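Local atomic coordinates of proteasome chaperone 4 (Saccharomyces cerevisiae, PDB entry 2Z5B), a protein that acts with its heterodimer partner Irc25 as a chaperone of 20S proteasome assembly, facilitating formation of the alpha-ring, and takes part in maintaining telomere length. Residues 43-48 and 139-144; 97-102 and 117-122; 31-34 and 38-41. All blocks are in the same frame, centred on the assembly; numbering follows the deposited sequence.

How the interactions relate
Interactions 1 and 2 are core contacts that press the two long helices onto one face of the same sheet, helix 134-149 onto strand 41-47 and helix 94-111 onto strand 115-121. These strands are neighbours, joined by Leu43 O to Thr118 N (2.7 Å) and Val45 O to Ser120 N (2.8 Å), and the contact centres lie about 10 Å apart. Interaction 1 gathers aliphatic groups round a thiol; interaction 2 sets a methionine against an indole and a small alanine against a valine. Interaction 3, about 17 Å from interaction 1 between centres, lies toward the periphery, though largely buried, in the connection into strand 41-47, setting a proline against isoleucines with Asp33 as its exposed member.

Interaction 1: residues 43-48 and 139-144; sequences LVVGFK and KKCLDL
Cys141 turns SG anti to its own carbonyl carbon (chi1 -74°), while Leu43 and Val45 each extend a branch anti to the backbone N, and these torsions make the sulfur the meeting point of the contact. In Leu43 the first torsion is 173° and CD2 then continues the extended chain, reaching out from the strand to lie 4.1 Å from Cys141 SG. Val45 needs no such length: its CG2 stands 3.9 Å from Cys141 SG, with CG1 taking the position between backbone N and carbonyl carbon (chi1 60°). The two methyls, Leu43 CD2 and Val45 CG2, are 5.0 Å apart, and the sulfur rests against both from the helix side.

This is van der Waals packing, with no hydrogen bond passing between strand and helix. The backbones stay well separated, Val45 CA and Cys141 CA being 8.6 Å apart, so the gap is bridged by side chains alone. Cys141 contributes about half of the modest buried surface; all three touching residues are buried.

Val26 of the adjoining strand 24-31 packs against both Leu43 and Val45. From helix 94-111, Met103 touches both Leu43 and Cys141, so the sulfur sits where the two helices and the sheet converge. Val44, between the two inward-facing residues, instead packs on Phe34 of the partner subunit YLR021W. The alternation divides the strand between the chain's own interior and the heterodimer interface. Leu43, Val45 and Cys141 thus form a piece of the hydrophobic core of an alpha/beta fold in which the C-terminal helix 134-149 covers one face of a mixed beta-sheet.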
ATOM      1  N   LEU A  43       3.476   5.139  -5.371  1.00 25.55           N
ATOM      2  CA  LEU A  43       4.909   5.409  -5.308  1.00 25.41           C
ATOM      3  C   LEU A  43       5.390   5.212  -3.901  1.00 24.97           C
ATOM      4  O   LEU A  43       4.797   5.743  -2.951  1.00 25.16           O
ATOM      5  CB  LEU A  43       5.241   6.827  -5.804  1.00 24.67           C
ATOM      6  CG  LEU A  43       6.694   7.294  -5.621  1.00 25.60           C
ATOM      7  CD1 LEU A  43       7.624   6.480  -6.508  1.00 27.65           C
ATOM      8  CD2 LEU A  43       6.849   8.759  -5.945  1.00 26.90           C
ATOM      9  N   VAL A  44       6.428   4.392  -3.752  1.00 24.77           N
ATOM     10  CA  VAL A  44       7.167   4.334  -2.486  1.00 24.87           C
ATOM     11  C   VAL A  44       8.515   5.008  -2.761  1.00 25.05           C
ATOM     12  O   VAL A  44       9.217   4.651  -3.727  1.00 25.66           O
ATOM     13  CB  VAL A  44       7.364   2.890  -1.970  1.00 25.54           C
ATOM     14  CG1 VAL A  44       8.076   2.895  -0.614  1.00 23.97           C
ATOM     15  CG2 VAL A  44       6.007   2.176  -1.863  1.00 25.74           C
ATOM     16  N   VAL A  45       8.851   6.016  -1.957  1.00 24.90           N
ATOM     17  CA  VAL A  45      10.081   6.790  -2.188  1.00 26.63           C
ATOM     18  C   VAL A  45      10.791   7.110  -0.867  1.00 26.94           C
ATOM     19  O   VAL A  45      10.151   7.332   0.144  1.00 27.32           O
ATOM     20  CB  VAL A  45       9.846   8.053  -3.082  1.00 26.19           C
ATOM     21  CG1 VAL A  45       8.831   9.020  -2.459  1.00 28.50           C
ATOM     22  CG2 VAL A  45      11.196   8.786  -3.403  1.00 26.38           C
ATOM     23  N   GLY A  46      12.117   7.062  -0.887  1.00 28.34           N
ATOM     24  CA  GLY A  46      12.920   7.362   0.295  1.00 28.92           C
ATOM     25  C   GLY A  46      14.360   7.573  -0.105  1.00 29.82           C
ATOM     26  O   GLY A  46      14.707   7.450  -1.278  1.00 28.93           O
ATOM     27  N   PHE A  47      15.200   7.885   0.878  1.00 31.09           N
ATOM     28  CA  PHE A  47      16.628   7.945   0.637  1.00 32.74           C
ATOM     29  C   PHE A  47      17.177   6.531   0.545  1.00 34.45           C
ATOM     30  O   PHE A  47      16.558   5.583   1.023  1.00 34.80           O
ATOM     31  CB  PHE A  47      17.329   8.759   1.733  1.00 33.00           C
ATOM     32  CG  PHE A  47      16.829  10.178   1.850  1.00 32.65           C
ATOM     33  CD1 PHE A  47      16.603  10.946   0.717  1.00 33.81           C
ATOM     34  CD2 PHE A  47      16.616  10.749   3.098  1.00 34.83           C
ATOM     35  CE1 PHE A  47      16.138  12.261   0.822  1.00 32.77           C
ATOM     36  CE2 PHE A  47      16.165  12.056   3.213  1.00 33.25           C
ATOM     37  CZ  PHE A  47      15.925  12.810   2.063  1.00 33.69           C
ATOM     38  N   LYS A  48      18.317   6.386  -0.112  1.00 36.11           N
ATOM     39  CA  LYS A  48      18.963   5.093  -0.216  1.00 38.13           C
ATOM     40  C   LYS A  48      20.270   5.094   0.568  1.00 39.17           C
ATOM     41  O   LYS A  48      21.013   6.073   0.551  1.00 38.70           O
ATOM     42  CB  LYS A  48      19.261   4.774  -1.673  1.00 38.09           C
ATOM     43  CG  LYS A  48      19.713   3.334  -1.901  1.00 40.92           C
ATOM     44  CD  LYS A  48      20.410   3.141  -3.227  1.00 45.79           C
ATOM     45  CE  LYS A  48      19.775   3.949  -4.315  1.00 48.63           C
ATOM     46  NZ  LYS A  48      18.286   3.907  -4.299  1.00 52.48           N
ATOM     47  N   LYS A 139      10.820  16.818  -8.607  1.00 32.89           N
ATOM     48  CA  LYS A 139      11.095  16.798 -10.063  1.00 34.18           C
ATOM     49  C   LYS A 139      11.711  15.490 -10.550  1.00 33.67           C
ATOM     50  O   LYS A 139      11.358  14.991 -11.620  1.00 33.98           O
ATOM     51  CB  LYS A 139      11.929  18.016 -10.504  1.00 35.10           C
ATOM     52  CG  LYS A 139      13.416  17.982 -10.160  1.00 38.15           C
ATOM     53  CD  LYS A 139      14.259  17.674 -11.413  1.00 43.58           C
ATOM     54  CE  LYS A 139      15.672  18.231 -11.287  1.00 45.73           C
ATOM     55  NZ  LYS A 139      16.527  17.958 -12.495  1.00 48.27           N
ATOM     56  N   LYS A 140      12.607  14.911  -9.759  1.00 33.28           N
ATOM     57  CA  LYS A 140      13.214  13.648 -10.161  1.00 33.06           C
ATOM     58  C   LYS A 140      12.186  12.531 -10.208  1.00 32.87           C
ATOM     59  O   LYS A 140      12.270  11.645 -11.057  1.00 32.10           O
ATOM     60  CB  LYS A 140      14.386  13.252  -9.256  1.00 33.25           C
ATOM     61  CG  LYS A 140      15.635  14.177  -9.373  1.00 35.06           C
ATOM     62  CD  LYS A 140      16.191  14.328 -10.798  1.00 36.51           C
ATOM     63  CE  LYS A 140      17.331  13.350 -11.062  1.00 38.37           C
ATOM     64  NZ  LYS A 140      18.093  13.659 -12.323  1.00 41.04           N
ATOM     65  N   CYS A 141      11.209  12.579  -9.306  1.00 32.61           N
ATOM     66  CA  CYS A 141      10.161  11.557  -9.305  1.00 33.03           C
ATOM     67  C   CYS A 141       9.209  11.753 -10.472  1.00 33.16           C
ATOM     68  O   CYS A 141       8.782  10.789 -11.087  1.00 33.43           O
ATOM     69  CB  CYS A 141       9.423  11.512  -7.967  1.00 32.56           C
ATOM     70  SG  CYS A 141      10.397  10.745  -6.628  1.00 33.26           S
ATOM     71  N   LEU A 142       8.885  13.003 -10.780  1.00 33.95           N
ATOM     72  CA  LEU A 142       8.093  13.319 -11.971  1.00 35.34           C
ATOM     73  C   LEU A 142       8.770  12.863 -13.266  1.00 35.60           C
ATOM     74  O   LEU A 142       8.136  12.259 -14.139  1.00 35.99           O
ATOM     75  CB  LEU A 142       7.839  14.824 -12.045  1.00 35.42           C
ATOM     76  CG  LEU A 142       6.733  15.385 -11.163  1.00 37.34           C
ATOM     77  CD1 LEU A 142       6.507  16.829 -11.542  1.00 39.22           C
ATOM     78  CD2 LEU A 142       5.444  14.573 -11.355  1.00 39.07           C
ATOM     79  N   ASP A 143      10.053  13.190 -13.389  1.00 36.41           N
ATOM     80  CA  ASP A 143      10.883  12.751 -14.501  1.00 37.19           C
ATOM     81  C   ASP A 143      10.880  11.246 -14.710  1.00 36.99           C
ATOM     82  O   ASP A 143      10.683  10.760 -15.824  1.00 36.20           O
ATOM     83  CB  ASP A 143      12.309  13.211 -14.270  1.00 37.94           C
ATOM     84  CG  ASP A 143      12.642  14.416 -15.062  1.00 41.43           C
ATOM     85  OD1 ASP A 143      11.853  15.392 -15.023  1.00 44.19           O
ATOM     86  OD2 ASP A 143      13.684  14.368 -15.755  1.00 48.22           O
ATOM     87  N   LEU A 144      11.109  10.514 -13.629  1.00 36.48           N
ATOM     88  CA  LEU A 144      11.102   9.067 -13.680  1.00 37.19           C
ATOM     89  C   LEU A 144       9.764   8.548 -14.194  1.00 37.07           C
ATOM     90  O   LEU A 144       9.729   7.739 -15.113  1.00 36.80           O
ATOM     91  CB  LEU A 144      11.417   8.495 -12.291  1.00 37.37           C
ATOM     92  CG  LEU A 144      11.374   6.976 -12.163  1.00 38.37           C
ATOM     93  CD1 LEU A 144      12.416   6.331 -13.090  1.00 39.37           C
ATOM     94  CD2 LEU A 144      11.637   6.594 -10.725  1.00 39.05           C
TER

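Interaction 2: residues 97-102 and 117-122; sequences RDMARH and VTWSSL
Met99 and Ala100 bring helix 94-111 down on Trp119 and Val117 of strand 115-121, within a beta-alpha-beta crossover: the helix links parallel strands 83-87 and 115-121, with strand 58-67 running antiparallel between them. Met99 leaves the helix with CG anti to the backbone N (chi1 174°), which sets CG against the indole, 3.8 Å from Trp119 CE3 and 4.0 Å from Trp119 CZ3, the methionine chain meeting the six-membered ring at a slant; bends at the next two torsions place the sulfur, which is not the touching atom. Trp119 likewise extends anti to its backbone N (chi1 -178°), which lifts the ring off the strand toward the helix, and its NE1 is hydrogen-bonded to Glu125 OE2.

Alongside, small Ala100 allows close approach: its CA is 6.1 Å from Trp119 CA. Val117 sets CG1 4.1 Å from Ala100 O, with Ala100 CB a little farther at 4.5 Å. Beyond the apolar seam, on the helix itself, Arg101 and Asp98 form a salt bridge, with Arg101 NH2 3.2 Å from Asp98 OD1; the oxygen lies in the guanidinium plane but is met from above its own carboxylate plane, 67° out of it.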
ATOM      1  N   ARG A  97       5.269  15.106   6.029  1.00 31.27           N
ATOM      2  CA  ARG A  97       3.910  15.333   5.489  1.00 32.26           C
ATOM      3  C   ARG A  97       3.864  16.217   4.250  1.00 31.82           C
ATOM      4  O   ARG A  97       3.149  15.898   3.268  1.00 31.51           O
ATOM      5  CB  ARG A  97       2.956  15.911   6.551  1.00 32.51           C
ATOM      6  CG  ARG A  97       1.472  15.587   6.295  1.00 32.97           C
ATOM      7  CD  ARG A  97       0.527  16.345   7.235  1.00 33.80           C
ATOM      8  NE  ARG A  97       0.977  16.241   8.624  1.00 36.32           N
ATOM      9  CZ  ARG A  97       1.570  17.215   9.306  1.00 38.46           C
ATOM     10  NH1 ARG A  97       1.795  18.406   8.748  1.00 38.55           N
ATOM     11  NH2 ARG A  97       1.950  16.986  10.550  1.00 38.86           N
ATOM     12  N   ASP A  98       4.596  17.337   4.298  1.00 31.84           N
ATOM     13  CA  ASP A  98       4.718  18.248   3.140  1.00 31.66           C
ATOM     14  C   ASP A  98       5.156  17.488   1.904  1.00 30.34           C
ATOM     15  O   ASP A  98       4.567  17.629   0.835  1.00 29.47           O
ATOM     16  CB  ASP A  98       5.712  19.396   3.408  1.00 31.15           C
ATOM     17  CG  ASP A  98       5.137  20.476   4.318  1.00 35.88           C
ATOM     18  OD1 ASP A  98       3.945  20.363   4.724  1.00 36.09           O
ATOM     19  OD2 ASP A  98       5.894  21.423   4.644  1.00 37.45           O
ATOM     20  N   MET A  99       6.203  16.678   2.053  1.00 29.96           N
ATOM     21  CA  MET A  99       6.761  15.956   0.916  1.00 29.61           C
ATOM     22  C   MET A  99       5.759  14.977   0.305  1.00 29.67           C
ATOM     23  O   MET A  99       5.590  14.957  -0.917  1.00 29.59           O
ATOM     24  CB  MET A  99       8.033  15.205   1.312  1.00 29.57           C
ATOM     25  CG  MET A  99       8.576  14.310   0.210  1.00 30.82           C
ATOM     26  SD  MET A  99       8.960  15.237  -1.292  1.00 35.80           S
ATOM     27  CE  MET A  99      10.481  15.947  -0.709  1.00 32.76           C
ATOM     28  N   ALA A 100       5.133  14.167   1.163  1.00 28.99           N
ATOM     29  CA  ALA A 100       4.169  13.142   0.733  1.00 28.99           C
ATOM     30  C   ALA A 100       2.946  13.783   0.107  1.00 28.75           C
ATOM     31  O   ALA A 100       2.439  13.305  -0.907  1.00 28.87           O
ATOM     32  CB  ALA A 100       3.758  12.279   1.918  1.00 29.41           C
ATOM     33  N   ARG A 101       2.488  14.886   0.707  1.00 29.17           N
ATOM     34  CA  ARG A 101       1.350  15.648   0.177  1.00 29.37           C
ATOM     35  C   ARG A 101       1.659  16.208  -1.188  1.00 28.87           C
ATOM     36  O   ARG A 101       0.898  15.988  -2.117  1.00 29.12           O
ATOM     37  CB  ARG A 101       0.952  16.793   1.116  1.00 29.30           C
ATOM     38  CG  ARG A 101      -0.178  17.672   0.561  1.00 31.86           C
ATOM     39  CD  ARG A 101      -0.626  18.675   1.633  1.00 34.61           C
ATOM     40  NE  ARG A 101       0.498  19.449   2.196  1.00 38.28           N
ATOM     41  CZ  ARG A 101       0.998  20.574   1.686  1.00 38.27           C
ATOM     42  NH1 ARG A 101       0.510  21.113   0.569  1.00 38.40           N
ATOM     43  NH2 ARG A 101       2.002  21.171   2.304  1.00 39.38           N
ATOM     44  N   HIS A 102       2.769  16.942  -1.300  1.00 29.24           N
ATOM     45  CA  HIS A 102       3.191  17.505  -2.583  1.00 29.08           C
ATOM     46  C   HIS A 102       3.395  16.443  -3.641  1.00 28.96           C
ATOM     47  O   HIS A 102       2.947  16.610  -4.777  1.00 29.04           O
ATOM     48  CB  HIS A 102       4.476  18.320  -2.441  1.00 29.83           C
ATOM     49  CG  HIS A 102       4.274  19.649  -1.782  1.00 30.59           C
ATOM     50  ND1 HIS A 102       5.229  20.232  -0.983  1.00 32.20           N
ATOM     51  CD2 HIS A 102       3.221  20.503  -1.795  1.00 33.04           C
ATOM     52  CE1 HIS A 102       4.777  21.386  -0.522  1.00 33.62           C
ATOM     53  NE2 HIS A 102       3.561  21.576  -1.002  1.00 34.59           N
ATOM     54  N   VAL A 117       1.069   7.744  -2.321  1.00 24.26           N
ATOM     55  CA  VAL A 117       2.500   7.962  -2.098  1.00 24.95           C
ATOM     56  C   VAL A 117       2.912   7.536  -0.695  1.00 23.99           C
ATOM     57  O   VAL A 117       2.300   7.926   0.287  1.00 24.49           O
ATOM     58  CB  VAL A 117       2.886   9.450  -2.319  1.00 24.20           C
ATOM     59  CG1 VAL A 117       4.250   9.756  -1.766  1.00 26.44           C
ATOM     60  CG2 VAL A 117       2.887   9.772  -3.788  1.00 26.21           C
ATOM     61  N   THR A 118       3.964   6.737  -0.609  1.00 24.42           N
ATOM     62  CA  THR A 118       4.575   6.444   0.667  1.00 24.39           C
ATOM     63  C   THR A 118       5.913   7.145   0.773  1.00 24.51           C
ATOM     64  O   THR A 118       6.733   7.007  -0.131  1.00 25.18           O
ATOM     65  CB  THR A 118       4.869   4.925   0.787  1.00 25.14           C
ATOM     66  OG1 THR A 118       3.628   4.201   0.779  1.00 25.97           O
ATOM     67  CG2 THR A 118       5.612   4.632   2.066  1.00 25.15           C
ATOM     68  N   TRP A 119       6.160   7.823   1.900  1.00 24.05           N
ATOM     69  CA  TRP A 119       7.505   8.275   2.209  1.00 23.74           C
ATOM     70  C   TRP A 119       8.145   7.269   3.171  1.00 23.64           C
ATOM     71  O   TRP A 119       7.632   7.012   4.257  1.00 23.38           O
ATOM     72  CB  TRP A 119       7.601   9.734   2.731  1.00 24.54           C
ATOM     73  CG  TRP A 119       9.079  10.057   2.960  1.00 23.84           C
ATOM     74  CD1 TRP A 119       9.766   9.893   4.117  1.00 24.05           C
ATOM     75  CD2 TRP A 119      10.043  10.478   1.973  1.00 25.20           C
ATOM     76  NE1 TRP A 119      11.095  10.210   3.928  1.00 25.19           N
ATOM     77  CE2 TRP A 119      11.289  10.570   2.619  1.00 25.50           C
ATOM     78  CE3 TRP A 119       9.966  10.789   0.603  1.00 25.71           C
ATOM     79  CZ2 TRP A 119      12.457  10.988   1.953  1.00 26.21           C
ATOM     80  CZ3 TRP A 119      11.121  11.197  -0.061  1.00 24.97           C
ATOM     81  CH2 TRP A 119      12.347  11.294   0.609  1.00 25.21           C
ATOM     82  N   SER A 120       9.226   6.661   2.701  1.00 24.33           N
ATOM     83  CA  SER A 120       9.978   5.642   3.418  1.00 25.22           C
ATOM     84  C   SER A 120      11.191   6.309   4.057  1.00 25.94           C
ATOM     85  O   SER A 120      12.016   6.883   3.355  1.00 26.46           O
ATOM     86  CB  SER A 120      10.439   4.553   2.424  1.00 25.59           C
ATOM     87  OG  SER A 120      11.413   3.700   3.020  1.00 27.55           O
ATOM     88  N   SER A 121      11.304   6.199   5.379  1.00 26.67           N
ATOM     89  CA  SER A 121      12.369   6.854   6.137  1.00 26.71           C
ATOM     90  C   SER A 121      13.452   5.879   6.559  1.00 26.74           C
ATOM     91  O   SER A 121      13.183   4.947   7.304  1.00 25.84           O
ATOM     92  CB  SER A 121      11.792   7.517   7.389  1.00 27.12           C
ATOM     93  OG  SER A 121      10.954   8.604   7.030  1.00 26.19           O
ATOM     94  N   LEU A 122      14.672   6.102   6.080  1.00 27.26           N
ATOM     95  CA  LEU A 122      15.826   5.377   6.597  1.00 29.12           C
ATOM     96  C   LEU A 122      15.897   5.485   8.126  1.00 29.00           C
ATOM     97  O   LEU A 122      15.522   6.510   8.700  1.00 28.34           O
ATOM     98  CB  LEU A 122      17.131   5.906   5.979  1.00 29.23           C
ATOM     99  CG  LEU A 122      17.421   5.590   4.506  1.00 30.84           C
ATOM    100  CD1 LEU A 122      18.764   6.190   4.055  1.00 29.90           C
ATOM    101  CD2 LEU A 122      17.391   4.074   4.215  1.00 31.72           C
TER

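Interaction 3: residues 31-34 and 38-41; sequences PADD and KIPI
Pro31 and Ile39 account for most of the surface buried here, facing each other at the loop end of a beta-hairpin whose antiparallel strands, 24-31 and 41-47, are joined by a long irregular connection. The proline ring and the isoleucine lie alongside each other, running in opposing directions. Ile39 puts CG2 anti to its backbone N, and that methyl rests against the ring, 3.9 Å from Pro31 CB and 4.0 Å from Pro31 CD. The remaining branch, with CG1 anti to the carbonyl carbon (chi1 -67°), runs on toward Asp33.

Ile41 adds a smaller share, its CG1 lying 4.2 Å from Pro31 CD, so the ring is touched by both isoleucines that flank Pro40. Leu149 of helix 134-149 packs on Pro31 and Ile41 alike, tying this end of the hairpin to the C-terminal helix. The intervening Pro40 also reaches the heterodimer interface: its carbonyl O is hydrogen-bonded to Arg43 NH1 of the partner subunit YLR021W, whose Gly46 packs on both Ile39 and Pro40.

At the outer end the apolar contact meets a charged group: Asp33 OD2, buried by this contact and without a partner in the model, lies 4.5 Å from Ile39 CD1.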
ATOM      1  N   PRO A  31       0.225   1.982 -14.288  1.00 35.35           N
ATOM      2  CA  PRO A  31      -0.506   1.435 -15.441  1.00 37.75           C
ATOM      3  C   PRO A  31       0.484   1.064 -16.531  1.00 40.43           C
ATOM      4  O   PRO A  31       1.408   1.840 -16.808  1.00 40.22           O
ATOM      5  CB  PRO A  31      -1.369   2.617 -15.913  1.00 37.59           C
ATOM      6  CG  PRO A  31      -0.771   3.830 -15.269  1.00 37.39           C
ATOM      7  CD  PRO A  31      -0.224   3.346 -13.958  1.00 35.32           C
ATOM      8  N   ALA A  32       0.312  -0.117 -17.122  1.00 43.87           N
ATOM      9  CA  ALA A  32       1.196  -0.581 -18.198  1.00 46.80           C
ATOM     10  C   ALA A  32       0.892   0.155 -19.496  1.00 49.31           C
ATOM     11  O   ALA A  32       1.779   0.352 -20.339  1.00 49.75           O
ATOM     12  CB  ALA A  32       1.049  -2.064 -18.397  1.00 47.19           C
ATOM     13  N   ASP A  33      -0.371   0.557 -19.629  1.00 51.88           N
ATOM     14  CA  ASP A  33      -0.885   1.259 -20.795  1.00 54.66           C
ATOM     15  C   ASP A  33      -1.437   2.582 -20.304  1.00 55.94           C
ATOM     16  O   ASP A  33      -2.271   2.611 -19.401  1.00 56.19           O
ATOM     17  CB  ASP A  33      -1.996   0.437 -21.457  1.00 54.92           C
ATOM     18  CG  ASP A  33      -3.167   0.142 -20.508  1.00 56.65           C
ATOM     19  OD1 ASP A  33      -4.324   0.193 -20.976  1.00 57.60           O
ATOM     20  OD2 ASP A  33      -2.939  -0.135 -19.298  1.00 59.55           O
ATOM     21  N   ASP A  34      -0.983   3.688 -20.879  1.00 57.68           N
ATOM     22  CA  ASP A  34      -1.313   4.964 -20.263  1.00 59.27           C
ATOM     23  C   ASP A  34      -1.740   6.126 -21.154  1.00 60.10           C
ATOM     24  O   ASP A  34      -0.986   6.605 -22.017  1.00 60.54           O
ATOM     25  CB  ASP A  34      -0.184   5.413 -19.327  1.00 59.59           C
ATOM     26  CG  ASP A  34       1.110   5.651 -20.058  1.00 60.59           C
ATOM     27  OD1 ASP A  34       1.666   4.684 -20.625  1.00 60.93           O
ATOM     28  OD2 ASP A  34       1.564   6.815 -20.074  1.00 62.02           O
ATOM     29  N   LYS A  38      -8.093   5.493 -14.894  1.00 49.74           N
ATOM     30  CA  LYS A  38      -8.654   4.849 -13.710  1.00 46.93           C
ATOM     31  C   LYS A  38      -7.650   4.111 -12.819  1.00 44.67           C
ATOM     32  O   LYS A  38      -7.889   3.940 -11.624  1.00 44.45           O
ATOM     33  CB  LYS A  38      -9.743   3.867 -14.148  1.00 47.73           C
ATOM     34  CG  LYS A  38     -10.877   3.719 -13.143  1.00 48.68           C
ATOM     35  CD  LYS A  38     -12.121   3.098 -13.782  1.00 49.88           C
ATOM     36  CE  LYS A  38     -13.408   3.719 -13.209  1.00 50.65           C
ATOM     37  NZ  LYS A  38     -13.361   3.942 -11.726  1.00 50.76           N
ATOM     38  N   ILE A  39      -6.553   3.652 -13.408  1.00 40.88           N
ATOM     39  CA  ILE A  39      -5.549   2.896 -12.672  1.00 38.62           C
ATOM     40  C   ILE A  39      -4.642   3.869 -11.907  1.00 36.28           C
ATOM     41  O   ILE A  39      -4.030   4.738 -12.519  1.00 35.81           O
ATOM     42  CB  ILE A  39      -4.731   1.974 -13.608  1.00 38.57           C
ATOM     43  CG1 ILE A  39      -5.637   0.869 -14.181  1.00 38.44           C
ATOM     44  CG2 ILE A  39      -3.522   1.381 -12.869  1.00 37.62           C
ATOM     45  CD1 ILE A  39      -5.017   0.064 -15.314  1.00 38.77           C
ATOM     46  N   PRO A  40      -4.584   3.733 -10.570  1.00 34.43           N
ATOM     47  CA  PRO A  40      -3.773   4.621  -9.735  1.00 33.00           C
ATOM     48  C   PRO A  40      -2.285   4.378  -9.856  1.00 31.57           C
ATOM     49  O   PRO A  40      -1.863   3.263 -10.129  1.00 30.71           O
ATOM     50  CB  PRO A  40      -4.210   4.273  -8.304  1.00 32.74           C
ATOM     51  CG  PRO A  40      -5.414   3.399  -8.448  1.00 34.62           C
ATOM     52  CD  PRO A  40      -5.312   2.743  -9.760  1.00 34.06           C
ATOM     53  N   ILE A  41      -1.495   5.427  -9.631  1.00 30.46           N
ATOM     54  CA  ILE A  41      -0.054   5.272  -9.441  1.00 29.24           C
ATOM     55  C   ILE A  41       0.139   5.087  -7.945  1.00 28.11           C
ATOM     56  O   ILE A  41      -0.513   5.760  -7.143  1.00 27.35           O
ATOM     57  CB  ILE A  41       0.715   6.525  -9.925  1.00 29.42           C
ATOM     58  CG1 ILE A  41       0.713   6.599 -11.451  1.00 29.72           C
ATOM     59  CG2 ILE A  41       2.161   6.542  -9.429  1.00 29.98           C
ATOM     60  CD1 ILE A  41       1.058   7.970 -11.976  1.00 30.49           C
TER